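Local structure of Lmo2181 protein (Listeria monocytogenes serovar 1/2a, 5JCV) at residues N59-E62 against F63-K66; T133-E136 against D137-Q140. The protein anchors surface proteins to the cell wall as a class B sortase, cleaving a C-terminal sorting signal and passing through a thioester-linked intermediate. One frame throughout, in Å; residues are numbered along the deposited sequence. Where two conformers were deposited one is given.

From the N terminus, the chain leaves strand 53-55 and enters a loop whose last turn, 59-66, is interaction 1; it is pinned by bonds between Asn61 and Phe63, Leu64 and Asp65, and strand 67-72 starts straight after it. Much later, beyond strand 107-118, comes helix 132-145, whose first turns form interaction 2 within 133-140. The two contacts follow in series, neither nested nor crossed, with centres about 17 Å apart. They meet where Lys66 O packs on Phe135 CZ at 3.7 Å. Strand 160-165 is common to both: Ile160 pairs by backbone with Lys66 and lies against Phe135 and Tyr138, tying loop, helix and sheet together in the sortase domain.

Interaction 1 of 2, residues N59-E62 against F63-K66; sequences NTNE and FLDK
Asn61 and Asp65 grip each other twice across a tight surface turn: Asp65 N gives a hydrogen bond to Asn61 O at 2.8 Å, and Asn61 N returns one to Asp65 OD2 at 3.0 Å. The first runs nearly along the C=O axis; the second meets the carboxylate from above its plane. Leu64 N adds a longer bond to Asn61 O, which thus takes two donors. The Asn61 side chain works on the same turn. With CG anti to the backbone N (chi1 -177°), its amide folds over the following residues, and OD1 accepts from Phe63 N at 2.8 Å, an Asx turn; Leu64 N is a second donor at 3.1 Å from OD1, on the same face of the amide. A water bridges Thr60 N to Asp65 OD1, sitting 2.6 Å from that oxygen.

Around this core the packing is lighter. Asn61 ND2 lies 3.5 Å from Leu64 CB, and Glu62 CB sits over one face of the Phe63 ring, toward its rim. Asn59 CB rests 3.5 Å from Asp65 OD2, while its amide oxygen bonds Ile69 N; Glu62 OE2 hydrogen-bonds the hydroxyls of Tyr108 and Ser103. Side-chain oxygens of Asn61 and Asp65 thus accept backbone N-H groups in a segment without regular helix or strand, and the N-H of Asn61 and the water would be expected to favour a charged Asp65.

Interaction 2 of 2, residues T133-E136 against D137-Q140; sequences TDFE and DYLQ
Phe135 packs on Tyr138 and Leu139 in an i to i+3, i to i+4 cluster along one side of helix 132-145, the helix that lies against strand 160-165 of the sortase beta-barrel fold. Ile160 of that strand touches both aromatic residues, and Phe129 meets both rings edge-to-face. Four i to i+4 backbone hydrogen bonds, from Asp137 N to Thr133 O through Gln140 N to Glu136 O, carry the helix through these turns.

The two rings lie almost parallel, planes 13° apart, but displaced along their planes, with centroids 5.8 Å apart; Phe135 CE1 approaches Tyr138 CD2 at 4.0 Å. Both side chains leave the helix in a like manner, CG anti to the backbone N (chi1 -166° and 178°). The Tyr138 hydroxyl reaches past the cluster to hydrogen-bond Tyr124 O and Gln180.

Away from the rings, Asp134 OD1 and Asp137 OD2 come within 4.0 Å, a like-charge pair probably unfavourable, though Asp134 OD2 is held by Glu131 N. Glu136 OE1, which this contact buries 4.0 Å from Leu139 CD1, has no polar partner in the model. Leu139 CG stands over one face of the Phe135 ring, toward its rim, in a CH-pi contact 4.3 Å from the ring centroid.

Interaction 1 of 2, residues N59-E62 against F63-K66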
ATOM      1  N   ASN A  59     -13.475  -6.060  -4.364  1.00 55.73           N
ATOM      2  CA  ASN A  59     -13.106  -4.641  -4.515  1.00 59.17           C
ATOM      3  C   ASN A  59     -11.616  -4.522  -4.616  1.00 63.71           C
ATOM      4  O   ASN A  59     -10.909  -4.635  -3.598  1.00 66.38           O
ATOM      5  CB  ASN A  59     -13.562  -3.776  -3.342  1.00 55.53           C
ATOM      6  CG  ASN A  59     -15.055  -3.824  -3.121  1.00 57.25           C
ATOM      7  OD1 ASN A  59     -15.491  -4.027  -2.010  1.00 60.40           O
ATOM      8  ND2 ASN A  59     -15.838  -3.608  -4.159  1.00 60.74           N
ATOM      9  N   THR A  60     -11.155  -4.307  -5.848  1.00 67.99           N
ATOM     10  CA  THR A  60      -9.719  -4.255  -6.192  1.00 69.00           C
ATOM     11  C   THR A  60      -9.340  -3.032  -7.023  1.00 66.00           C
ATOM     12  O   THR A  60      -8.261  -2.983  -7.524  1.00 66.19           O
ATOM     13  CB  THR A  60      -9.349  -5.490  -6.986  1.00 68.67           C
ATOM     14  OG1 THR A  60     -10.277  -5.600  -8.068  1.00 71.72           O
ATOM     15  CG2 THR A  60      -9.475  -6.732  -6.095  1.00 67.76           C
ATOM     16  N   ASN A  61     -10.222  -2.040  -7.095  1.00 67.94           N
ATOM     17  CA  ASN A  61      -9.989  -0.813  -7.801  1.00 66.40           C
ATOM     18  C   ASN A  61     -10.737   0.366  -7.189  1.00 63.48           C
ATOM     19  O   ASN A  61     -11.885   0.650  -7.539  1.00 60.43           O
ATOM     20  CB  ASN A  61     -10.424  -0.993  -9.261  1.00 68.42           C
ATOM     21  CG  ASN A  61     -10.159   0.232 -10.116  1.00 71.33           C
ATOM     22  OD1 ASN A  61      -9.913   1.379  -9.628  1.00 66.37           O
ATOM     23  ND2 ASN A  61     -10.206   0.003 -11.425  1.00 77.97           N
ATOM     24  N   GLU A  62     -10.047   1.045  -6.287  1.00 69.14           N
ATOM     25  CA  GLU A  62     -10.462   2.331  -5.684  1.00 73.83           C
ATOM     26  C   GLU A  62     -11.184   3.311  -6.667  1.00 78.10           C
ATOM     27  O   GLU A  62     -12.223   3.913  -6.340  1.00 69.48           O
ATOM     28  CB  GLU A  62      -9.168   3.001  -5.246  1.00 79.45           C
ATOM     29  CG  GLU A  62      -9.074   3.616  -3.871  1.00 86.74           C
ATOM     30  CD  GLU A  62      -7.604   3.837  -3.507  1.00 85.66           C
ATOM     31  OE1 GLU A  62      -6.809   2.883  -3.652  1.00 85.56           O
ATOM     32  OE2 GLU A  62      -7.219   4.945  -3.103  1.00 84.59           O
ATOM     33  N   PHE A  63     -10.623   3.476  -7.876  1.00 77.21           N
ATOM     34  CA  PHE A  63     -11.047   4.588  -8.745  1.00 78.08           C
ATOM     35  C   PHE A  63     -12.316   4.295  -9.496  1.00 73.96           C
ATOM     36  O   PHE A  63     -13.041   5.226  -9.896  1.00 67.91           O
ATOM     37  CB  PHE A  63      -9.977   4.973  -9.760  1.00 86.67           C
ATOM     38  CG  PHE A  63      -8.591   4.732  -9.286  1.00 94.26           C
ATOM     39  CD1 PHE A  63      -8.088   5.451  -8.203  1.00 92.10           C
ATOM     40  CD2 PHE A  63      -7.784   3.772  -9.920  1.00103.41           C
ATOM     41  CE1 PHE A  63      -6.806   5.218  -7.744  1.00 97.63           C
ATOM     42  CE2 PHE A  63      -6.495   3.536  -9.471  1.00109.88           C
ATOM     43  CZ  PHE A  63      -6.006   4.261  -8.378  1.00106.66           C
ATOM     44  N   LEU A  64     -12.568   3.013  -9.722  1.00 69.16           N
ATOM     45  CA  LEU A  64     -13.713   2.612 -10.516  1.00 72.37           C
ATOM     46  C   LEU A  64     -14.781   1.904  -9.693  1.00 68.66           C
ATOM     47  O   LEU A  64     -15.959   1.979 -10.052  1.00 73.10           O
ATOM     48  CB  LEU A  64     -13.280   1.735 -11.719  1.00 73.60           C
ATOM     49  CG  LEU A  64     -12.764   2.443 -13.005  1.00 77.69           C
ATOM     50  CD1 LEU A  64     -11.580   3.333 -12.716  1.00 77.08           C
ATOM     51  CD2 LEU A  64     -12.388   1.437 -14.086  1.00 79.64           C
ATOM     52  N   ASP A  65     -14.397   1.181  -8.637  1.00 66.16           N
ATOM     53  CA  ASP A  65     -15.407   0.473  -7.790  1.00 60.89           C
ATOM     54  C   ASP A  65     -16.394   1.481  -7.281  1.00 59.67           C
ATOM     55  O   ASP A  65     -15.998   2.447  -6.576  1.00 57.80           O
ATOM     56  CB  ASP A  65     -14.750  -0.198  -6.605  1.00 60.66           C
ATOM     57  CG  ASP A  65     -13.945  -1.395  -6.999  1.00 60.75           C
ATOM     58  OD1 ASP A  65     -14.129  -1.839  -8.131  1.00 62.12           O
ATOM     59  OD2 ASP A  65     -13.088  -1.856  -6.209  1.00 62.59           O
ATOM     60  N   LYS A  66     -17.660   1.307  -7.657  1.00 56.80           N
ATOM     61  CA  LYS A  66     -18.681   2.245  -7.222  1.00 58.58           C
ATOM     62  C   LYS A  66     -18.950   2.033  -5.729  1.00 59.04           C
ATOM     63  O   LYS A  66     -19.216   2.989  -5.033  1.00 59.25           O
ATOM     64  CB  LYS A  66     -19.975   2.153  -8.063  1.00 59.67           C
ATOM     65  CG  LYS A  66     -19.940   2.849  -9.462  1.00 62.27           C
ATOM     66  CD  LYS A  66     -19.887   4.409  -9.400  1.00 63.83           C
ATOM     67  CE  LYS A  66     -20.442   5.063 -10.686  1.00 65.60           C
ATOM     68  NZ  LYS A  66     -20.522   6.552 -10.642  1.00 67.66           N
TER
HETATM   69  O   HOH W   1     -13.040  -4.142  -8.333  1.00 55.35           O

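Interaction 2 of 2, residues T133-E136 against D137-Q140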
ATOM      1  N   THR A 133     -26.727   4.467 -14.683  1.00114.77           N
ATOM      2  CA  THR A 133     -28.132   4.472 -14.281  0.60113.97           C
ATOM      3  C   THR A 133     -28.441   3.379 -13.248  1.00115.31           C
ATOM      4  O   THR A 133     -29.373   3.514 -12.456  1.00117.42           O
ATOM      5  CB  THR A 133     -29.065   4.292 -15.498  0.60115.01           C
ATOM      6  OG1 THR A 133     -28.799   3.033 -16.134  0.60117.14           O
ATOM      7  CG2 THR A 133     -28.874   5.435 -16.506  0.60115.18           C
ATOM      8  N   ASP A 134     -27.666   2.290 -13.259  1.00109.08           N
ATOM      9  CA  ASP A 134     -27.876   1.194 -12.303  1.00105.61           C
ATOM     10  C   ASP A 134     -27.454   1.599 -10.889  1.00 95.87           C
ATOM     11  O   ASP A 134     -28.099   1.245  -9.922  1.00 82.20           O
ATOM     12  CB  ASP A 134     -27.137  -0.069 -12.742  1.00110.28           C
ATOM     13  CG  ASP A 134     -27.635  -0.597 -14.079  1.00120.50           C
ATOM     14  OD1 ASP A 134     -28.813  -0.359 -14.431  1.00118.36           O
ATOM     15  OD2 ASP A 134     -26.838  -1.239 -14.791  1.00133.87           O
ATOM     16  N   PHE A 135     -26.382   2.376 -10.793  1.00 89.63           N
ATOM     17  CA  PHE A 135     -25.928   2.877  -9.523  1.00 82.42           C
ATOM     18  C   PHE A 135     -26.855   3.938  -8.923  1.00 85.04           C
ATOM     19  O   PHE A 135     -26.912   4.098  -7.698  1.00 78.10           O
ATOM     20  CB  PHE A 135     -24.527   3.418  -9.672  1.00 75.38           C
ATOM     21  CG  PHE A 135     -23.847   3.663  -8.374  1.00 77.70           C
ATOM     22  CD1 PHE A 135     -23.745   2.637  -7.431  1.00 75.40           C
ATOM     23  CD2 PHE A 135     -23.311   4.919  -8.071  1.00 75.28           C
ATOM     24  CE1 PHE A 135     -23.126   2.859  -6.231  1.00 73.19           C
ATOM     25  CE2 PHE A 135     -22.683   5.144  -6.867  1.00 74.30           C
ATOM     26  CZ  PHE A 135     -22.581   4.109  -5.948  1.00 73.78           C
ATOM     27  N   GLU A 136     -27.589   4.653  -9.773  1.00 84.96           N
ATOM     28  CA  GLU A 136     -28.560   5.628  -9.282  1.00 88.51           C
ATOM     29  C   GLU A 136     -29.820   4.945  -8.743  1.00 83.78           C
ATOM     30  O   GLU A 136     -30.435   5.462  -7.797  1.00 82.74           O
ATOM     31  CB  GLU A 136     -28.881   6.681 -10.367  1.00 97.93           C
ATOM     32  CG  GLU A 136     -30.050   7.640 -10.082  1.00104.60           C
ATOM     33  CD  GLU A 136     -29.925   8.497  -8.812  1.00108.28           C
ATOM     34  OE1 GLU A 136     -28.842   8.587  -8.177  1.00107.93           O
ATOM     35  OE2 GLU A 136     -30.953   9.112  -8.450  1.00110.84           O
ATOM     36  N   ASP A 137     -30.189   3.797  -9.327  1.00 82.91           N
ATOM     37  CA  ASP A 137     -31.281   2.952  -8.806  1.00 81.79           C
ATOM     38  C   ASP A 137     -30.872   2.385  -7.433  1.00 80.72           C
ATOM     39  O   ASP A 137     -31.675   2.370  -6.493  1.00 84.06           O
ATOM     40  CB  ASP A 137     -31.599   1.751  -9.728  1.00 84.18           C
ATOM     41  CG  ASP A 137     -31.804   2.133 -11.194  1.00 88.50           C
ATOM     42  OD1 ASP A 137     -32.202   3.272 -11.508  1.00 88.00           O
ATOM     43  OD2 ASP A 137     -31.566   1.265 -12.055  1.00 90.86           O
ATOM     44  N   TYR A 138     -29.630   1.899  -7.350  1.00 72.94           N
ATOM     45  CA  TYR A 138     -29.036   1.434  -6.097  1.00 70.28           C
ATOM     46  C   TYR A 138     -29.111   2.511  -5.004  1.00 69.13           C
ATOM     47  O   TYR A 138     -29.568   2.250  -3.885  1.00 71.03           O
ATOM     48  CB  TYR A 138     -27.599   0.957  -6.335  1.00 65.82           C
ATOM     49  CG  TYR A 138     -26.872   0.506  -5.098  1.00 64.47           C
ATOM     50  CD1 TYR A 138     -26.785  -0.829  -4.752  1.00 62.03           C
ATOM     51  CD2 TYR A 138     -26.257   1.420  -4.280  1.00 64.19           C
ATOM     52  CE1 TYR A 138     -26.115  -1.231  -3.608  1.00 63.22           C
ATOM     53  CE2 TYR A 138     -25.579   1.037  -3.150  1.00 59.63           C
ATOM     54  CZ  TYR A 138     -25.516  -0.279  -2.794  1.00 62.76           C
ATOM     55  OH  TYR A 138     -24.831  -0.608  -1.630  1.00 54.79           O
ATOM     56  N   LEU A 139     -28.722   3.729  -5.336  1.00 69.54           N
ATOM     57  CA  LEU A 139     -28.675   4.797  -4.341  1.00 71.08           C
ATOM     58  C   LEU A 139     -30.048   5.179  -3.850  1.00 73.54           C
ATOM     59  O   LEU A 139     -30.230   5.462  -2.670  1.00 77.58           O
ATOM     60  CB  LEU A 139     -27.973   6.023  -4.892  1.00 69.64           C
ATOM     61  CG  LEU A 139     -26.485   5.820  -5.154  1.00 67.70           C
ATOM     62  CD1 LEU A 139     -25.910   7.030  -5.884  1.00 69.46           C
ATOM     63  CD2 LEU A 139     -25.731   5.540  -3.861  1.00 66.47           C
ATOM     64  N   GLN A 140     -31.000   5.199  -4.763  1.00 78.19           N
ATOM     65  CA  GLN A 140     -32.393   5.408  -4.426  1.00 85.79           C
ATOM     66  C   GLN A 140     -32.865   4.345  -3.421  1.00 79.99           C
ATOM     67  O   GLN A 140     -33.470   4.673  -2.408  1.00 76.85           O
ATOM     68  CB  GLN A 140     -33.223   5.387  -5.718  1.00 97.19           C
ATOM     69  CG  GLN A 140     -34.719   5.139  -5.560  1.00109.27           C
ATOM     70  CD  GLN A 140     -35.443   6.282  -4.869  1.00118.02           C
ATOM     71  OE1 GLN A 140     -34.884   7.366  -4.666  1.00123.62           O
ATOM     72  NE2 GLN A 140     -36.705   6.046  -4.512  1.00121.04           N
TER